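PDB 2CDQ: aspartokinase 1, chloroplastic from Arabidopsis thaliana, which catalyses the ATP-dependent phosphorylation of L-aspartate to 4-phospho-L-aspartate, the first step of the pathway to lysine, threonine, methionine and isoleucine. Local coordinates for residues F277-A281 with M296-R300; E248-D254 with P305-S311. All coordinates share one frame; numbering follows the deposited sequence.

Contact 1: residues F277-A281 with M296-R300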
# COMPACT_ATOMS: atom_id res chain seq x y z
N PHE A 277 -6.14 14.65 -18.48
CA PHE A 277 -5.87 13.23 -18.75
C PHE A 277 -5.48 12.44 -17.49
O PHE A 277 -5.79 11.25 -17.39
CB PHE A 277 -4.78 13.07 -19.81
CG PHE A 277 -5.29 13.15 -21.22
CD1 PHE A 277 -5.00 14.24 -22.02
CD2 PHE A 277 -6.07 12.12 -21.75
CE1 PHE A 277 -5.46 14.32 -23.33
CE2 PHE A 277 -6.54 12.18 -23.06
CZ PHE A 277 -6.24 13.29 -23.85
N ASP A 278 -4.80 13.11 -16.56
CA ASP A 278 -4.44 12.53 -15.26
C ASP A 278 -5.66 12.40 -14.37
O ASP A 278 -5.84 11.39 -13.69
CB ASP A 278 -3.37 13.36 -14.55
CG ASP A 278 -1.97 13.10 -15.09
OD1 ASP A 278 -1.15 14.05 -15.10
OD2 ASP A 278 -1.68 11.96 -15.52
N GLU A 279 -6.50 13.43 -14.37
CA GLU A 279 -7.72 13.40 -13.59
C GLU A 279 -8.61 12.30 -14.12
O GLU A 279 -9.12 11.48 -13.35
CB GLU A 279 -8.43 14.75 -13.64
CG GLU A 279 -7.68 15.87 -12.94
CD GLU A 279 -8.47 17.16 -12.88
OE1 GLU A 279 -8.64 17.81 -13.95
OE2 GLU A 279 -8.93 17.52 -11.76
N ALA A 280 -8.76 12.26 -15.45
CA ALA A 280 -9.59 11.25 -16.10
C ALA A 280 -9.15 9.82 -15.76
O ALA A 280 -9.98 8.95 -15.54
CB ALA A 280 -9.60 11.46 -17.61
N ALA A 281 -7.83 9.61 -15.69
CA ALA A 281 -7.26 8.29 -15.40
C ALA A 281 -7.64 7.79 -14.00
O ALA A 281 -7.59 6.59 -13.73
CB ALA A 281 -5.75 8.33 -15.57
N MET A 296 -6.79 5.81 -23.02
CA MET A 296 -6.46 7.20 -23.27
C MET A 296 -5.02 7.42 -23.74
O MET A 296 -4.67 8.50 -24.23
CB MET A 296 -6.75 8.06 -22.04
CG MET A 296 -8.21 8.43 -21.89
SD MET A 296 -8.49 9.34 -20.36
CE MET A 296 -8.22 8.06 -19.12
N ARG A 297 -4.20 6.38 -23.61
CA ARG A 297 -2.79 6.46 -23.99
C ARG A 297 -2.54 6.91 -25.44
O ARG A 297 -1.73 7.81 -25.65
CB ARG A 297 -2.06 5.15 -23.67
CG ARG A 297 -1.59 5.08 -22.22
CD ARG A 297 -1.31 3.66 -21.77
NE ARG A 297 -0.06 3.12 -22.32
CZ ARG A 297 0.01 2.17 -23.25
NH1 ARG A 297 -1.11 1.64 -23.76
NH2 ARG A 297 1.19 1.75 -23.68
N PRO A 298 -3.23 6.30 -26.44
CA PRO A 298 -3.04 6.77 -27.82
C PRO A 298 -3.40 8.24 -28.02
O PRO A 298 -2.82 8.89 -28.87
CB PRO A 298 -3.99 5.88 -28.63
CG PRO A 298 -4.20 4.69 -27.80
CD PRO A 298 -4.19 5.17 -26.39
N ALA A 299 -4.36 8.75 -27.24
CA ALA A 299 -4.75 10.15 -27.33
C ALA A 299 -3.75 11.04 -26.60
O ALA A 299 -3.50 12.17 -27.02
CB ALA A 299 -6.15 10.36 -26.77
N ARG A 300 -3.18 10.52 -25.51
CA ARG A 300 -2.16 11.24 -24.75
C ARG A 300 -0.92 11.46 -25.61
O ARG A 300 -0.49 12.60 -25.79
CB ARG A 300 -1.79 10.49 -23.46
CG ARG A 300 -2.83 10.58 -22.33
CD ARG A 300 -2.30 9.95 -21.04
NE ARG A 300 -1.44 10.86 -20.28
CZ ARG A 300 -1.66 11.25 -19.02
NH1 ARG A 300 -2.72 10.80 -18.35
NH2 ARG A 300 -0.81 12.08 -18.43
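Phe277 and Arg300 face each other where two helical segments, 277-281 and 296-300, run antiparallel, their axes 175° apart and 11.5 Å distant at closest approach. The two belong to a helical hairpin, helix 277-287 followed by helix 293-302, in the amino acid kinase domain. At this spacing the interface is filled mainly by side chains, with the Phe277 ring at its centre. The aliphatic part of Arg300 passes over one face of that ring in a CH-pi contact, CG lying 4.0 Å from the centroid of Phe277. Met296 comes instead to the ring edge, a Met-aromatic contact with SD 3.9 Å from Phe277 CD2, while the methyl of Ala299 approaches CZ and CE2 obliquely. The sulfur also rests on Ala280, SD to CB 3.6 Å; a bend at chi3 (-69°) turns the Met296 methyl toward the backbone of Ala281. Ile321 of strand 319-322 packs on both Phe277 and Ala280, and helix 232-244 touches Ala299, which sets the hairpin against the sheet and a neighbouring helix. Beyond the ring, Arg300 continues antiparallel to the Phe277 side chain, and its guanidinium lays one face over Phe277 CB. A bend at chi3 (82°) directs its end to Asp278 at the more exposed margin. The salt bridge is end-on, both terminal nitrogens converging on one oxygen from the same face of the carboxylate. Asp278 OD2 lies close to the guanidinium plane, 3.0 Å from Arg300 NH2 and 3.2 Å from Arg300 NH1, yet both nitrogens stand well above the carboxylate plane.

Contact 2: residues E248-D254 with P305-S311; sequences EIQVWKD and PVRVKNS
Trp252 and Lys309 lie side by side and point the same way, on neighbouring parallel strands, 248-253 and 306-310, in the central sheet of the amino acid kinase fold. Lys309 CB sits over the six-membered ring of Trp252, 3.6 Å from its centroid in a CH-pi contact, and CD of the same lysine follows across CZ2 and CH2. Phe33 of strand 29-33 stacks with the indole, and the Lys309 ammonium goes on to the carbonyl of Pro314. On this same face Glu248 and Arg307 meet at a slant, their flat groups turned 42° apart. Glu248 OE1 offers its syn lone pair to Arg307 NE at 2.8 Å, nearly in the guanidinium plane, and NH2 adds a weak second bond. The other oxygen, OE2, takes a hydrogen bond from Gln250 NE2 at 2.7 Å, so both carboxylate oxygens are engaged. On the other face Ile249 meets Val306 and Val251 meets Val308, with helix 232-244 against Ile249 and Val251. Val251 also lies near Lys32, a probable ATP-binding residue. Between the strands the backbone bonds follow the regular parallel pattern, among them Val251 N to Arg307 O at 2.6 Å. At the C-terminal end one acceptor takes two donors: Ser311 N reaches Lys253 O nearly straight on at 2.9 Å, while Ser311 OG, 3.0 Å from Lys253 O, approaches from above the carbonyl plane.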
# COMPACT_ATOMS: atom_id res chain seq x y z
N GLU A 248 -10.22 15.84 -32.61
CA GLU A 248 -10.66 15.28 -31.32
C GLU A 248 -11.27 13.88 -31.43
O GLU A 248 -11.74 13.47 -32.50
CB GLU A 248 -11.62 16.23 -30.57
CG GLU A 248 -13.02 16.34 -31.15
CD GLU A 248 -13.98 17.12 -30.25
OE1 GLU A 248 -13.53 17.87 -29.36
OE2 GLU A 248 -15.20 16.98 -30.44
N ILE A 249 -11.26 13.16 -30.31
CA ILE A 249 -11.95 11.88 -30.18
C ILE A 249 -13.15 12.07 -29.27
O ILE A 249 -13.02 12.57 -28.15
CB ILE A 249 -11.01 10.78 -29.62
CG1 ILE A 249 -9.80 10.60 -30.54
CG2 ILE A 249 -11.75 9.45 -29.46
CD1 ILE A 249 -8.50 10.29 -29.82
N GLN A 250 -14.33 11.69 -29.76
CA GLN A 250 -15.58 11.88 -29.03
C GLN A 250 -16.11 10.57 -28.48
O GLN A 250 -16.18 9.57 -29.20
CB GLN A 250 -16.64 12.49 -29.95
CG GLN A 250 -16.42 13.95 -30.30
CD GLN A 250 -17.53 14.53 -31.18
OE1 GLN A 250 -18.54 13.87 -31.45
NE2 GLN A 250 -17.33 15.77 -31.64
N VAL A 251 -16.46 10.56 -27.20
CA VAL A 251 -17.08 9.40 -26.57
C VAL A 251 -18.50 9.78 -26.15
O VAL A 251 -18.70 10.73 -25.40
CB VAL A 251 -16.24 8.89 -25.37
CG1 VAL A 251 -17.04 7.95 -24.48
CG2 VAL A 251 -14.98 8.20 -25.86
N TRP A 252 -19.48 9.04 -26.66
CA TRP A 252 -20.89 9.37 -26.42
C TRP A 252 -21.53 8.63 -25.23
O TRP A 252 -21.31 7.44 -25.02
CB TRP A 252 -21.70 9.19 -27.70
CG TRP A 252 -21.37 10.24 -28.73
CD1 TRP A 252 -20.35 10.20 -29.65
CD2 TRP A 252 -22.04 11.49 -28.94
NE1 TRP A 252 -20.36 11.35 -30.41
CE2 TRP A 252 -21.38 12.15 -30.00
CE3 TRP A 252 -23.14 12.11 -28.33
CZ2 TRP A 252 -21.79 13.41 -30.46
CZ3 TRP A 252 -23.54 13.35 -28.79
CH2 TRP A 252 -22.87 13.99 -29.84
N LYS A 253 -22.31 9.39 -24.46
CA LYS A 253 -23.04 8.88 -23.30
C LYS A 253 -24.46 9.46 -23.26
O LYS A 253 -24.83 10.27 -24.12
CB LYS A 253 -22.30 9.23 -22.00
CG LYS A 253 -21.07 8.39 -21.71
CD LYS A 253 -20.73 8.39 -20.23
CE LYS A 253 -21.60 7.41 -19.45
NZ LYS A 253 -21.44 7.55 -17.98
N ASP A 254 -25.26 9.06 -22.27
CA ASP A 254 -26.64 9.53 -22.13
C ASP A 254 -26.82 10.69 -21.13
O ASP A 254 -27.94 11.15 -20.90
CB ASP A 254 -27.56 8.37 -21.76
CG ASP A 254 -27.75 7.40 -22.90
OD1 ASP A 254 -27.73 7.83 -24.07
OD2 ASP A 254 -27.93 6.19 -22.63
N PRO A 305 -7.29 15.87 -27.82
CA PRO A 305 -8.29 15.97 -26.75
C PRO A 305 -9.41 14.94 -26.92
O PRO A 305 -9.81 14.64 -28.04
CB PRO A 305 -8.85 17.39 -26.90
CG PRO A 305 -8.49 17.81 -28.30
CD PRO A 305 -7.20 17.12 -28.60
N VAL A 306 -9.88 14.39 -25.80
CA VAL A 306 -11.03 13.48 -25.80
C VAL A 306 -12.25 14.22 -25.26
O VAL A 306 -12.15 14.94 -24.26
CB VAL A 306 -10.73 12.17 -25.01
CG1 VAL A 306 -12.00 11.37 -24.76
CG2 VAL A 306 -9.72 11.32 -25.76
N ARG A 307 -13.38 14.07 -25.94
CA ARG A 307 -14.62 14.72 -25.52
C ARG A 307 -15.72 13.71 -25.18
O ARG A 307 -15.96 12.76 -25.93
CB ARG A 307 -15.13 15.68 -26.61
CG ARG A 307 -16.26 16.59 -26.14
CD ARG A 307 -16.72 17.51 -27.25
NE ARG A 307 -15.66 18.44 -27.66
CZ ARG A 307 -15.47 19.63 -27.12
NH1 ARG A 307 -16.26 20.07 -26.14
NH2 ARG A 307 -14.47 20.39 -27.55
N VAL A 308 -16.37 13.93 -24.04
CA VAL A 308 -17.47 13.08 -23.63
C VAL A 308 -18.77 13.86 -23.79
O VAL A 308 -18.97 14.89 -23.14
CB VAL A 308 -17.30 12.54 -22.19
CG1 VAL A 308 -18.40 11.56 -21.85
CG2 VAL A 308 -15.95 11.87 -22.04
N LYS A 309 -19.63 13.37 -24.69
CA LYS A 309 -20.85 14.08 -25.10
C LYS A 309 -22.14 13.36 -24.74
O LYS A 309 -22.17 12.14 -24.53
CB LYS A 309 -20.82 14.36 -26.60
CG LYS A 309 -19.69 15.26 -27.05
CD LYS A 309 -19.94 15.84 -28.44
CE LYS A 309 -20.76 17.12 -28.37
NZ LYS A 309 -20.81 17.79 -29.70
N ASN A 310 -23.22 14.14 -24.68
CA ASN A 310 -24.55 13.64 -24.37
C ASN A 310 -25.38 13.49 -25.64
O ASN A 310 -25.65 14.47 -26.33
CB ASN A 310 -25.24 14.59 -23.39
CG ASN A 310 -26.54 14.02 -22.84
OD1 ASN A 310 -26.87 12.86 -23.05
ND2 ASN A 310 -27.29 14.86 -22.13
N SER A 311 -25.80 12.26 -25.95
CA SER A 311 -26.59 12.03 -27.16
C SER A 311 -27.95 12.72 -27.09
O SER A 311 -28.54 13.03 -28.12
CB SER A 311 -26.72 10.53 -27.49
OG SER A 311 -26.85 9.72 -26.33

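Overall arrangement
Of the four segments, strand 248-253 comes first along the chain, then the helical hairpin of 277-287 and 293-302, and finally strand 306-310, which follows directly on the second helix. Contact 2 therefore closes a long loop of 50 residues between its segments, and contact 1 closes a shorter one nested inside it. Their centres lie about 14 Å apart, yet they touch: Ala299 CB packs on Val306 CG2 and Ile249 CD1, and the Phe277 ring approaches Val306. The hairpin thus packs on the face of the strand pair that carries Ile249 and Val306. Strand 319-322 ties the two together: it is antiparallel to strand 306-310, and its Thr322 shares a backbone hydrogen bond with Phe277 at the start of the hairpin.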